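Local coordinates for acetoin utilization protein AcuB, putative (Vibrio cholerae, PDB 2O16) that is of unknown function but probably binds a regulatory, nucleotide-like ligand through its pair of CBS domains, perhaps in acetoin metabolism, at residues H38-I51 and C111-T125. Residues are numbered along the deposited sequence; the frame is centred on the assembly and turned at random.
Sequences HVPIVDANKKLLGI and CLPVVAKDVLVGIIT. With PO4 (phosphate ion), chain C.
Cys-111 sets its CB over one face of the His-38 imidazole, 3.7 Å from the ring centroid and 22° off the normal, which meets the criterion for a CH-pi contact. Its SG, swung anti to the backbone N (chi1 175°), sits obliquely to the ring, 4.4 Å from its centroid, and touches Ile-51 CD1 at 3.6 Å. At the ring edge, His-38 ND1 gives a nearly straight hydrogen bond to phosphate O1 (2.8 Å, 171°), and Arg-37 N and Ser-127 OG also hold this ion, probably acquired from the crystallisation liquor. Farther in, Leu-120 CD2 meets Pro-40 CB at 3.6 Å, the two side chains crossing at about a right angle, and Leu-48 CD2 lies equivalently on Pro-113 CB at 3.7 Å. This reciprocal pattern, a hairpin from each CBS motif with the proline of each packing on the leucine of the other, reflects the pseudo-twofold pairing of a Bateman module. At the turn end the backbones join through a single bridge, Lys-47 with Val-119: Leu-120 N donates to Lys-46 O (2.9 Å), and Leu-48 N to Asp-118 O. Lys-46 closes a type I turn begun by Asp-43, whose OD1 accepts from Asn-45 N, an Asx turn, and from Lys-47 N just beyond, from opposite faces of the carboxylate plane.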
loop_
_atom_site.group_PDB
_atom_site.type_symbol
_atom_site.label_atom_id
_atom_site.label_comp_id
_atom_site.label_asym_id
_atom_site.label_seq_id
_atom_site.Cartn_x
_atom_site.Cartn_y
_atom_site.Cartn_z
ATOM N N HIS A 38 0.500 4.778 -3.707
ATOM C CA HIS A 38 -0.296 4.240 -2.609
ATOM C C HIS A 38 0.111 4.898 -1.315
ATOM O O HIS A 38 1.296 4.896 -0.977
ATOM C CB HIS A 38 -0.118 2.706 -2.499
ATOM C CG HIS A 38 -0.542 1.976 -3.727
ATOM N ND1 HIS A 38 0.313 1.751 -4.790
ATOM C CD2 HIS A 38 -1.748 1.482 -4.100
ATOM C CE1 HIS A 38 -0.344 1.130 -5.754
ATOM N NE2 HIS A 38 -1.598 0.970 -5.368
ATOM N N VAL A 39 -0.880 5.455 -0.622
ATOM C CA VAL A 39 -0.676 6.163 0.633
ATOM C C VAL A 39 -1.670 5.608 1.647
ATOM O O VAL A 39 -2.871 5.874 1.542
ATOM C CB VAL A 39 -0.909 7.659 0.498
ATOM C CG1 VAL A 39 -0.670 8.378 1.838
ATOM C CG2 VAL A 39 0.014 8.251 -0.626
ATOM N N PRO A 40 -1.156 4.848 2.610
ATOM C CA PRO A 40 -2.005 4.422 3.715
ATOM C C PRO A 40 -2.499 5.650 4.550
ATOM O O PRO A 40 -1.769 6.669 4.735
ATOM C CB PRO A 40 -1.082 3.512 4.534
ATOM C CG PRO A 40 0.075 3.157 3.585
ATOM C CD PRO A 40 0.236 4.361 2.745
ATOM N N ILE A 41 -3.742 5.551 4.996
ATOM C CA ILE A 41 -4.364 6.524 5.896
ATOM C C ILE A 41 -4.358 5.943 7.313
ATOM O O ILE A 41 -4.836 4.824 7.529
ATOM C CB ILE A 41 -5.835 6.802 5.461
ATOM C CG1 ILE A 41 -5.926 7.200 3.966
ATOM C CG2 ILE A 41 -6.518 7.804 6.413
ATOM C CD1 ILE A 41 -4.986 8.304 3.519
ATOM N N VAL A 42 -3.808 6.680 8.280
ATOM C CA VAL A 42 -3.617 6.132 9.631
ATOM C C VAL A 42 -4.121 7.105 10.679
ATOM O O VAL A 42 -4.324 8.285 10.373
ATOM C CB VAL A 42 -2.124 5.823 9.921
ATOM C CG1 VAL A 42 -1.608 4.703 8.992
ATOM C CG2 VAL A 42 -1.261 7.121 9.778
ATOM N N ASP A 43 -4.333 6.622 11.907
ATOM C CA ASP A 43 -4.652 7.537 13.021
ATOM C C ASP A 43 -3.345 7.987 13.687
ATOM O O ASP A 43 -2.267 7.638 13.230
ATOM C CB ASP A 43 -5.660 6.888 14.010
ATOM C CG ASP A 43 -5.049 5.784 14.881
ATOM O OD1 ASP A 43 -3.816 5.532 14.862
ATOM O OD2 ASP A 43 -5.835 5.135 15.618
ATOM N N ALA A 44 -3.442 8.732 14.789
ATOM C CA ALA A 44 -2.276 9.269 15.476
ATOM C C ALA A 44 -1.318 8.209 15.989
ATOM O O ALA A 44 -0.129 8.493 16.142
ATOM C CB ALA A 44 -2.707 10.213 16.628
ATOM N N ASN A 45 -1.827 6.995 16.240
ATOM C CA ASN A 45 -0.993 5.888 16.704
ATOM C C ASN A 45 -0.582 4.920 15.612
ATOM O O ASN A 45 -0.231 3.762 15.902
ATOM C CB ASN A 45 -1.702 5.128 17.807
ATOM C CG ASN A 45 -1.835 5.958 19.071
ATOM O OD1 ASN A 45 -0.882 6.622 19.488
ATOM N ND2 ASN A 45 -3.010 5.933 19.667
ATOM N N LYS A 46 -0.658 5.398 14.369
ATOM C CA LYS A 46 -0.222 4.655 13.195
ATOM C C LYS A 46 -1.101 3.455 12.889
ATOM O O LYS A 46 -0.684 2.576 12.136
ATOM C CB LYS A 46 1.253 4.215 13.324
ATOM C CG LYS A 46 2.252 5.362 13.339
ATOM C CD LYS A 46 3.683 4.804 13.424
ATOM C CE LYS A 46 4.747 5.903 13.483
ATOM N NZ LYS A 46 6.145 5.299 13.575
ATOM N N LYS A 47 -2.317 3.427 13.430
ATOM C CA LYS A 47 -3.247 2.320 13.157
ATOM C C LYS A 47 -3.905 2.548 11.800
ATOM O O LYS A 47 -4.280 3.673 11.433
ATOM C CB LYS A 47 -4.283 2.136 14.256
ATOM C CG LYS A 47 -3.623 1.841 15.631
ATOM C CD LYS A 47 -4.627 1.531 16.717
ATOM C CE LYS A 47 -4.013 1.758 18.111
ATOM N NZ LYS A 47 -2.610 1.254 18.186
ATOM N N LEU A 48 -4.016 1.467 11.042
ATOM C CA LEU A 48 -4.430 1.576 9.663
ATOM C C LEU A 48 -5.916 1.841 9.627
ATOM O O LEU A 48 -6.698 1.101 10.236
ATOM C CB LEU A 48 -4.104 0.283 8.911
ATOM C CG LEU A 48 -4.647 0.201 7.482
ATOM C CD1 LEU A 48 -3.864 1.247 6.659
ATOM C CD2 LEU A 48 -4.474 -1.231 6.918
ATOM N N LEU A 49 -6.315 2.902 8.937
ATOM C CA LEU A 49 -7.731 3.214 8.755
ATOM C C LEU A 49 -8.190 2.928 7.322
ATOM O O LEU A 49 -9.354 2.701 7.093
ATOM C CB LEU A 49 -7.985 4.696 9.023
ATOM C CG LEU A 49 -7.592 5.169 10.429
ATOM C CD1 LEU A 49 -7.825 6.679 10.568
ATOM C CD2 LEU A 49 -8.403 4.391 11.460
ATOM N N GLY A 50 -7.268 2.996 6.365
ATOM C CA GLY A 50 -7.599 2.792 4.932
ATOM C C GLY A 50 -6.380 3.108 4.075
ATOM O O GLY A 50 -5.295 3.302 4.596
ATOM N N ILE A 51 -6.559 3.161 2.750
ATOM C CA ILE A 51 -5.462 3.432 1.860
ATOM C C ILE A 51 -6.026 4.090 0.589
ATOM O O ILE A 51 -7.132 3.754 0.146
ATOM C CB ILE A 51 -4.616 2.133 1.599
ATOM C CG1 ILE A 51 -3.501 2.376 0.575
ATOM C CG2 ILE A 51 -5.505 0.948 1.205
ATOM C CD1 ILE A 51 -2.432 1.317 0.627
ATOM N N CYS A 111 -1.837 -3.376 -3.843
ATOM C CA CYS A 111 -1.058 -2.997 -2.665
ATOM C C CYS A 111 -1.664 -3.572 -1.398
ATOM O O CYS A 111 -2.856 -3.433 -1.166
ATOM C CB CYS A 111 -0.998 -1.479 -2.528
ATOM S SG CYS A 111 -0.180 -0.859 -1.051
ATOM N N LEU A 112 -0.843 -4.216 -0.584
ATOM C CA LEU A 112 -1.307 -4.869 0.627
ATOM C C LEU A 112 -0.572 -4.266 1.836
ATOM O O LEU A 112 0.619 -4.519 2.032
ATOM C CB LEU A 112 -1.096 -6.389 0.479
ATOM C CG LEU A 112 -1.583 -7.414 1.506
ATOM C CD1 LEU A 112 -3.126 -7.340 1.664
ATOM C CD2 LEU A 112 -1.123 -8.830 1.062
ATOM N N PRO A 113 -1.279 -3.435 2.638
ATOM C CA PRO A 113 -0.722 -2.948 3.906
ATOM C C PRO A 113 -0.418 -4.111 4.836
ATOM O O PRO A 113 -1.144 -5.091 4.835
ATOM C CB PRO A 113 -1.855 -2.104 4.507
ATOM C CG PRO A 113 -2.783 -1.798 3.334
ATOM C CD PRO A 113 -2.640 -2.929 2.376
ATOM N N VAL A 114 0.662 -3.989 5.603
ATOM C CA VAL A 114 1.120 -5.008 6.535
ATOM C C VAL A 114 0.921 -4.405 7.926
ATOM O O VAL A 114 1.390 -3.292 8.222
ATOM C CB VAL A 114 2.634 -5.336 6.302
ATOM C CG1 VAL A 114 3.162 -6.422 7.271
ATOM C CG2 VAL A 114 2.869 -5.735 4.844
ATOM N N VAL A 115 0.169 -5.112 8.760
ATOM C CA VAL A 115 -0.212 -4.585 10.071
ATOM C C VAL A 115 0.143 -5.598 11.173
ATOM O O VAL A 115 -0.001 -6.801 10.978
ATOM C CB VAL A 115 -1.724 -4.251 10.139
ATOM C CG1 VAL A 115 -2.087 -3.054 9.178
ATOM C CG2 VAL A 115 -2.553 -5.455 9.796
ATOM N N ALA A 116 0.626 -5.084 12.303
ATOM C CA ALA A 116 0.886 -5.891 13.490
ATOM C C ALA A 116 0.183 -5.161 14.632
ATOM O O ALA A 116 0.479 -3.985 14.900
ATOM C CB ALA A 116 2.359 -6.004 13.741
ATOM N N LYS A 117 -0.788 -5.829 15.240
ATOM C CA LYS A 117 -1.566 -5.244 16.364
ATOM C C LYS A 117 -2.248 -3.927 15.991
ATOM O O LYS A 117 -2.180 -2.937 16.741
ATOM C CB LYS A 117 -0.648 -5.031 17.577
ATOM C CG LYS A 117 -0.084 -6.337 18.150
ATOM C CD LYS A 117 0.786 -6.031 19.370
ATOM C CE LYS A 117 1.429 -7.280 19.978
ATOM N NZ LYS A 117 2.437 -6.915 21.037
ATOM N N ASP A 118 -2.904 -3.929 14.834
ATOM C CA ASP A 118 -3.507 -2.730 14.227
ATOM C C ASP A 118 -2.536 -1.689 13.670
ATOM O O ASP A 118 -2.950 -0.922 12.770
ATOM C CB ASP A 118 -4.488 -2.024 15.171
ATOM C CG ASP A 118 -5.793 -2.770 15.356
ATOM O OD1 ASP A 118 -6.126 -3.701 14.574
ATOM O OD2 ASP A 118 -6.510 -2.365 16.307
ATOM N N VAL A 119 -1.291 -1.649 14.179
ATOM C CA VAL A 119 -0.266 -0.678 13.697
ATOM C C VAL A 119 0.242 -1.034 12.305
ATOM O O VAL A 119 0.603 -2.191 12.045
ATOM C CB VAL A 119 0.986 -0.589 14.612
ATOM C CG1 VAL A 119 2.005 0.454 14.056
ATOM C CG2 VAL A 119 0.593 -0.243 16.051
ATOM N N LEU A 120 0.276 -0.039 11.426
ATOM C CA LEU A 120 0.842 -0.225 10.093
ATOM C C LEU A 120 2.359 -0.338 10.197
ATOM O O LEU A 120 3.005 0.616 10.651
ATOM C CB LEU A 120 0.486 0.968 9.217
ATOM C CG LEU A 120 1.018 0.859 7.789
ATOM C CD1 LEU A 120 0.189 -0.142 6.970
ATOM C CD2 LEU A 120 0.969 2.225 7.199
ATOM N N VAL A 121 2.925 -1.495 9.831
ATOM C CA VAL A 121 4.381 -1.676 9.863
ATOM C C VAL A 121 5.033 -1.654 8.463
ATOM O O VAL A 121 6.265 -1.545 8.304
ATOM C CB VAL A 121 4.773 -2.953 10.673
ATOM C CG1 VAL A 121 4.313 -2.791 12.129
ATOM C CG2 VAL A 121 4.160 -4.237 10.055
ATOM N N GLY A 122 4.212 -1.753 7.427
ATOM C CA GLY A 122 4.781 -1.742 6.084
ATOM C C GLY A 122 3.695 -1.821 5.034
ATOM O O GLY A 122 2.523 -1.925 5.368
ATOM N N ILE A 123 4.099 -1.780 3.761
ATOM C CA ILE A 123 3.191 -2.073 2.641
ATOM C C ILE A 123 3.887 -2.979 1.641
ATOM O O ILE A 123 5.117 -2.943 1.526
ATOM C CB ILE A 123 2.699 -0.794 1.887
ATOM C CG1 ILE A 123 3.895 0.044 1.361
ATOM C CG2 ILE A 123 1.731 0.013 2.809
ATOM C CD1 ILE A 123 3.492 1.282 0.455
ATOM N N ILE A 124 3.099 -3.799 0.936
ATOM C CA ILE A 124 3.616 -4.543 -0.206
ATOM C C ILE A 124 3.074 -3.891 -1.458
ATOM O O ILE A 124 1.854 -3.792 -1.624
ATOM C CB ILE A 124 3.143 -6.016 -0.221
ATOM C CG1 ILE A 124 3.495 -6.738 1.088
ATOM C CG2 ILE A 124 3.732 -6.736 -1.467
ATOM C CD1 ILE A 124 2.861 -8.131 1.166
ATOM N N THR A 125 3.951 -3.436 -2.344
ATOM C CA THR A 125 3.491 -2.885 -3.618
ATOM C C THR A 125 4.162 -3.580 -4.789
ATOM O O THR A 125 5.112 -4.355 -4.604
ATOM C CB THR A 125 3.799 -1.378 -3.793
ATOM O OG1 THR A 125 5.203 -1.189 -3.717
ATOM C CG2 THR A 125 3.076 -0.519 -2.727
HETATM P P PO4 C . 3.778 2.044 -5.811
HETATM O O1 PO4 C . 2.910 2.739 -4.792
HETATM O O2 PO4 C . 2.868 1.092 -6.564
HETATM O O3 PO4 C . 4.233 3.132 -6.757
HETATM O O4 PO4 C . 4.970 1.316 -5.217
HETATM O O HOH W 1 -5.839 -0.829 12.142
#